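Local coordinates for putative phosphoglycolate phosphatase (Lactobacillus delbrueckii, PDB 2HI0), which probably hydrolyses phosphoglycolate, as a putative phosphatase of the haloacid dehalogenase (HAD) superfamily, at residues 54-57 and 58-62; 46-49 and 50-54. All blocks are in the same frame, centred on the assembly; numbering follows the deposited sequence.

Contact 1. Residues 54-57 and 58-62; sequences VAVT and RALAY
Val54 and Arg58 meet one turn apart on helix 52-63, and here the side chains pack most closely. Val54 CG1 sits over one face of the Arg58 guanidinium, offset toward its rim and 3.7 Å from Arg58 NE. CG1 is anti to the backbone N (chi1 170°), beside the carbonyl carbon, which brings it over the arginine's flat end. The arginine chain runs extended from CG to NE and passes the valine at a slant, with Arg58 CG 3.3 Å from Val54 O. Beyond the valine, the guanidinium is held by three backbone carbonyls: NE by Leu71, NH1 by Phe47 and NH2 by Val72. With an alanine in place of Arg58, the three carbonyls would probably lose their common donor, and Val54 CG1 the flat group it covers. The backbone is regular alpha-helix, with four successive i to i+4 bonds. Arg58 N to Val54 O is 2.9 Å and nearly straight at 170°; Ala59 N to Ala55 O is more bent, at 151°. As in related phosphoglycolate phosphatases, this helix probably belongs to the helical cap inserted after the first strand of the Rossmann-like core. Val56 and Leu60 meet helices 19-32 and 87-103, and Ala59 packs on 19-32. Val56 and Leu60 lie side by side and point the same way, but their contact is looser: Val56 CG1 is 4.1 Å from Leu60 CD1. Thr57 turns its hydroxyl back up the helix, beside its own backbone N. OG1 bonds to Val53 O, a turn earlier, and to Gln87 NE2. The looser side includes Tyr62, partly exposed, whose side chain leads away from residues 54-57 and touches Asp43 of helix 41-47.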
loop_
_atom_site.group_PDB
_atom_site.type_symbol
_atom_site.label_atom_id
_atom_site.label_comp_id
_atom_site.label_asym_id
_atom_site.label_seq_id
_atom_site.Cartn_x
_atom_site.Cartn_y
_atom_site.Cartn_z
ATOM N N VAL A 54 -7.770 9.431 -2.759
ATOM C CA VAL A 54 -7.495 9.195 -4.194
ATOM C C VAL A 54 -8.232 7.959 -4.714
ATOM O O VAL A 54 -8.703 7.960 -5.829
ATOM C CB VAL A 54 -5.958 9.120 -4.483
ATOM C CG1 VAL A 54 -5.710 8.629 -5.889
ATOM C CG2 VAL A 54 -5.266 10.494 -4.218
ATOM N N ALA A 55 -8.323 6.922 -3.895
ATOM C CA ALA A 55 -9.001 5.675 -4.287
ATOM C C ALA A 55 -10.480 5.950 -4.604
ATOM O O ALA A 55 -11.012 5.497 -5.647
ATOM C CB ALA A 55 -8.873 4.592 -3.171
ATOM N N VAL A 56 -11.172 6.681 -3.724
ATOM C CA VAL A 56 -12.609 6.984 -3.961
ATOM C C VAL A 56 -12.763 7.986 -5.130
ATOM O O VAL A 56 -13.683 7.861 -5.955
ATOM C CB VAL A 56 -13.318 7.410 -2.689
ATOM C CG1 VAL A 56 -14.739 7.906 -2.957
ATOM C CG2 VAL A 56 -13.343 6.237 -1.724
ATOM N N THR A 57 -11.827 8.907 -5.254
ATOM C CA THR A 57 -11.870 9.857 -6.383
ATOM C C THR A 57 -11.761 9.079 -7.721
ATOM O O THR A 57 -12.499 9.307 -8.674
ATOM C CB THR A 57 -10.713 10.894 -6.279
ATOM O OG1 THR A 57 -10.768 11.568 -5.015
ATOM C CG2 THR A 57 -10.756 11.947 -7.431
ATOM N N ARG A 58 -10.784 8.164 -7.792
ATOM C CA ARG A 58 -10.618 7.257 -8.929
ATOM C C ARG A 58 -11.880 6.431 -9.199
ATOM O O ARG A 58 -12.318 6.295 -10.377
ATOM C CB ARG A 58 -9.409 6.382 -8.683
ATOM C CG ARG A 58 -8.038 7.046 -8.957
ATOM C CD ARG A 58 -6.940 6.045 -8.547
ATOM N NE ARG A 58 -5.616 6.532 -8.892
ATOM C CZ ARG A 58 -4.494 6.052 -8.378
ATOM N NH1 ARG A 58 -4.551 5.141 -7.403
ATOM N NH2 ARG A 58 -3.342 6.534 -8.779
ATOM N N ALA A 59 -12.452 5.877 -8.136
ATOM C CA ALA A 59 -13.637 5.001 -8.299
ATOM C C ALA A 59 -14.843 5.773 -8.823
ATOM O O ALA A 59 -15.544 5.289 -9.705
ATOM C CB ALA A 59 -14.028 4.292 -6.957
ATOM N N LEU A 60 -15.034 6.984 -8.330
ATOM C CA LEU A 60 -16.108 7.851 -8.815
ATOM C C LEU A 60 -15.876 8.238 -10.279
ATOM O O LEU A 60 -16.813 8.286 -11.062
ATOM C CB LEU A 60 -16.275 9.095 -7.929
ATOM C CG LEU A 60 -16.864 8.893 -6.539
ATOM C CD1 LEU A 60 -16.742 10.174 -5.667
ATOM C CD2 LEU A 60 -18.368 8.460 -6.658
ATOM N N ALA A 61 -14.626 8.518 -10.643
ATOM C CA ALA A 61 -14.315 8.876 -12.046
ATOM C C ALA A 61 -14.559 7.679 -12.955
ATOM O O ALA A 61 -15.094 7.825 -14.063
ATOM C CB ALA A 61 -12.847 9.316 -12.148
ATOM N N TYR A 62 -14.166 6.499 -12.481
ATOM C CA TYR A 62 -14.385 5.287 -13.249
ATOM C C TYR A 62 -15.889 5.040 -13.431
ATOM O O TYR A 62 -16.342 4.729 -14.566
ATOM C CB TYR A 62 -13.694 4.108 -12.567
ATOM C CG TYR A 62 -13.558 2.943 -13.470
ATOM C CD1 TYR A 62 -12.673 2.995 -14.533
ATOM C CD2 TYR A 62 -14.301 1.783 -13.264
ATOM C CE1 TYR A 62 -12.506 1.907 -15.394
ATOM C CE2 TYR A 62 -14.144 0.679 -14.120
ATOM C CZ TYR A 62 -13.251 0.769 -15.203
ATOM O OH TYR A 62 -13.080 -0.282 -16.078
#

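Contact 2. Residues 46-49 and 50-54; sequences NFFG and SGVVV
Ser50 meets the end of helix 41-47 through a water that joins three backbone groups. The water accepts from Ser50 N at 2.8 Å. It donates to Phe47 O at 2.8 Å and to Gly51 O at the same distance, so it spans the turn between the two helices. The serine side chain packs on Arg58 and Arg164, with OG beside its own backbone N (chi1 -68°). Gly49, just before it, has a positive phi of 130°, and a side chain there would run into the carbonyl O of Phe48. Gly51 follows at the N-cap position of helix 52-63. Its phi is positive too, and again a side chain would press on the preceding carbonyl O. Val52 opens the helix and makes the apolar contact across the turn. Its CG1 comes to the edge of the Phe48 ring, near the ring plane, 4.4 Å from Phe48 CE1. The valine also packs on Leu94 and Phe97 of helix 87-103. Val54 ends the segment, its side chain a little farther from residues 46-49. Gly49 O bonds to Asn134 ND2, just beyond core strand 128-133. The sodium ion lies about 5 Å from the nearest atom of Gly49, and its ligands include Asp10, Asp12 and Asp190. This is a short glycine-containing linker between two helices of what is probably the HAD cap, close to the metal site of the core.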
loop_
_atom_site.group_PDB
_atom_site.type_symbol
_atom_site.label_atom_id
_atom_site.label_comp_id
_atom_site.label_asym_id
_atom_site.label_seq_id
_atom_site.Cartn_x
_atom_site.Cartn_y
_atom_site.Cartn_z
ATOM N N ASN A 46 -6.583 -0.898 -9.377
ATOM C CA ASN A 46 -6.368 0.399 -10.049
ATOM C C ASN A 46 -6.754 1.598 -9.170
ATOM O O ASN A 46 -6.358 2.741 -9.433
ATOM C CB ASN A 46 -7.165 0.486 -11.354
ATOM C CG ASN A 46 -6.561 -0.312 -12.462
ATOM O OD1 ASN A 46 -5.761 0.208 -13.262
ATOM N ND2 ASN A 46 -6.914 -1.586 -12.518
ATOM N N PHE A 47 -7.559 1.380 -8.141
ATOM C CA PHE A 47 -7.968 2.508 -7.305
ATOM C C PHE A 47 -7.053 2.796 -6.138
ATOM O O PHE A 47 -6.773 3.928 -5.835
ATOM C CB PHE A 47 -9.379 2.326 -6.769
ATOM C CG PHE A 47 -10.456 2.088 -7.832
ATOM C CD1 PHE A 47 -10.324 2.548 -9.132
ATOM C CD2 PHE A 47 -11.633 1.427 -7.458
ATOM C CE1 PHE A 47 -11.318 2.293 -10.059
ATOM C CE2 PHE A 47 -12.617 1.201 -8.349
ATOM C CZ PHE A 47 -12.464 1.649 -9.663
ATOM N N PHE A 48 -6.592 1.748 -5.483
ATOM C CA PHE A 48 -5.813 1.926 -4.246
ATOM C C PHE A 48 -4.294 2.101 -4.536
ATOM O O PHE A 48 -3.863 1.883 -5.667
ATOM C CB PHE A 48 -6.167 0.773 -3.297
ATOM C CG PHE A 48 -7.532 0.929 -2.690
ATOM C CD1 PHE A 48 -7.695 1.683 -1.537
ATOM C CD2 PHE A 48 -8.666 0.406 -3.278
ATOM C CE1 PHE A 48 -8.927 1.870 -0.997
ATOM C CE2 PHE A 48 -9.911 0.613 -2.720
ATOM C CZ PHE A 48 -10.030 1.343 -1.594
ATOM N N GLY A 49 -3.526 2.567 -3.535
ATOM C CA GLY A 49 -2.084 2.841 -3.642
ATOM C C GLY A 49 -1.711 4.229 -3.125
ATOM O O GLY A 49 -0.627 4.464 -2.555
ATOM N N SER A 50 -2.632 5.143 -3.308
ATOM C CA SER A 50 -2.400 6.548 -2.997
ATOM C C SER A 50 -3.306 7.080 -1.896
ATOM O O SER A 50 -3.539 8.286 -1.818
ATOM C CB SER A 50 -2.551 7.401 -4.264
ATOM O OG SER A 50 -1.515 7.130 -5.198
ATOM N N GLY A 51 -3.818 6.153 -1.100
ATOM C CA GLY A 51 -4.728 6.503 -0.000
ATOM C C GLY A 51 -6.183 6.479 -0.391
ATOM O O GLY A 51 -6.548 6.464 -1.590
ATOM N N VAL A 52 -7.015 6.544 0.630
ATOM C CA VAL A 52 -8.436 6.363 0.414
ATOM C C VAL A 52 -9.127 7.505 -0.315
ATOM O O VAL A 52 -10.063 7.277 -1.028
ATOM C CB VAL A 52 -9.211 6.073 1.737
ATOM C CG1 VAL A 52 -8.767 4.732 2.300
ATOM C CG2 VAL A 52 -9.089 7.199 2.730
ATOM N N VAL A 53 -8.654 8.719 -0.145
ATOM C CA VAL A 53 -9.242 9.884 -0.878
ATOM C C VAL A 53 -9.013 9.719 -2.380
ATOM O O VAL A 53 -9.947 9.835 -3.173
ATOM C CB VAL A 53 -8.673 11.246 -0.352
ATOM C CG1 VAL A 53 -9.106 12.410 -1.234
ATOM C CG2 VAL A 53 -9.066 11.485 1.120
ATOM N N VAL A 54 -7.770 9.431 -2.759
ATOM C CA VAL A 54 -7.495 9.195 -4.194
ATOM C C VAL A 54 -8.232 7.959 -4.714
ATOM O O VAL A 54 -8.703 7.960 -5.829
ATOM C CB VAL A 54 -5.958 9.120 -4.483
ATOM C CG1 VAL A 54 -5.710 8.629 -5.889
ATOM C CG2 VAL A 54 -5.266 10.494 -4.218
HETATM O O HOH W 1 -5.356 5.454 -3.950
#

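From the N terminus, the chain reaches contact 2 first. There it leaves helix 41-47, makes a short turn and enters helix 52-63. Contact 1 follows along that same helix. Val54 belongs to both, so the two are consecutive: neither encloses nor crosses the other. Contact 2 closes the inter-helix loop, whereas contact 1 closes only successive helical turns. Side chains of contact 1 also reach back. Its arginine returns to the end of helix 41-47, and Ala55 CB packs 3.5 Å from Phe48 CE1. Helix 52-63 is thus tied to the end of helix 41-47 in the probable cap, with the turn 48-51 near the metal site of the core.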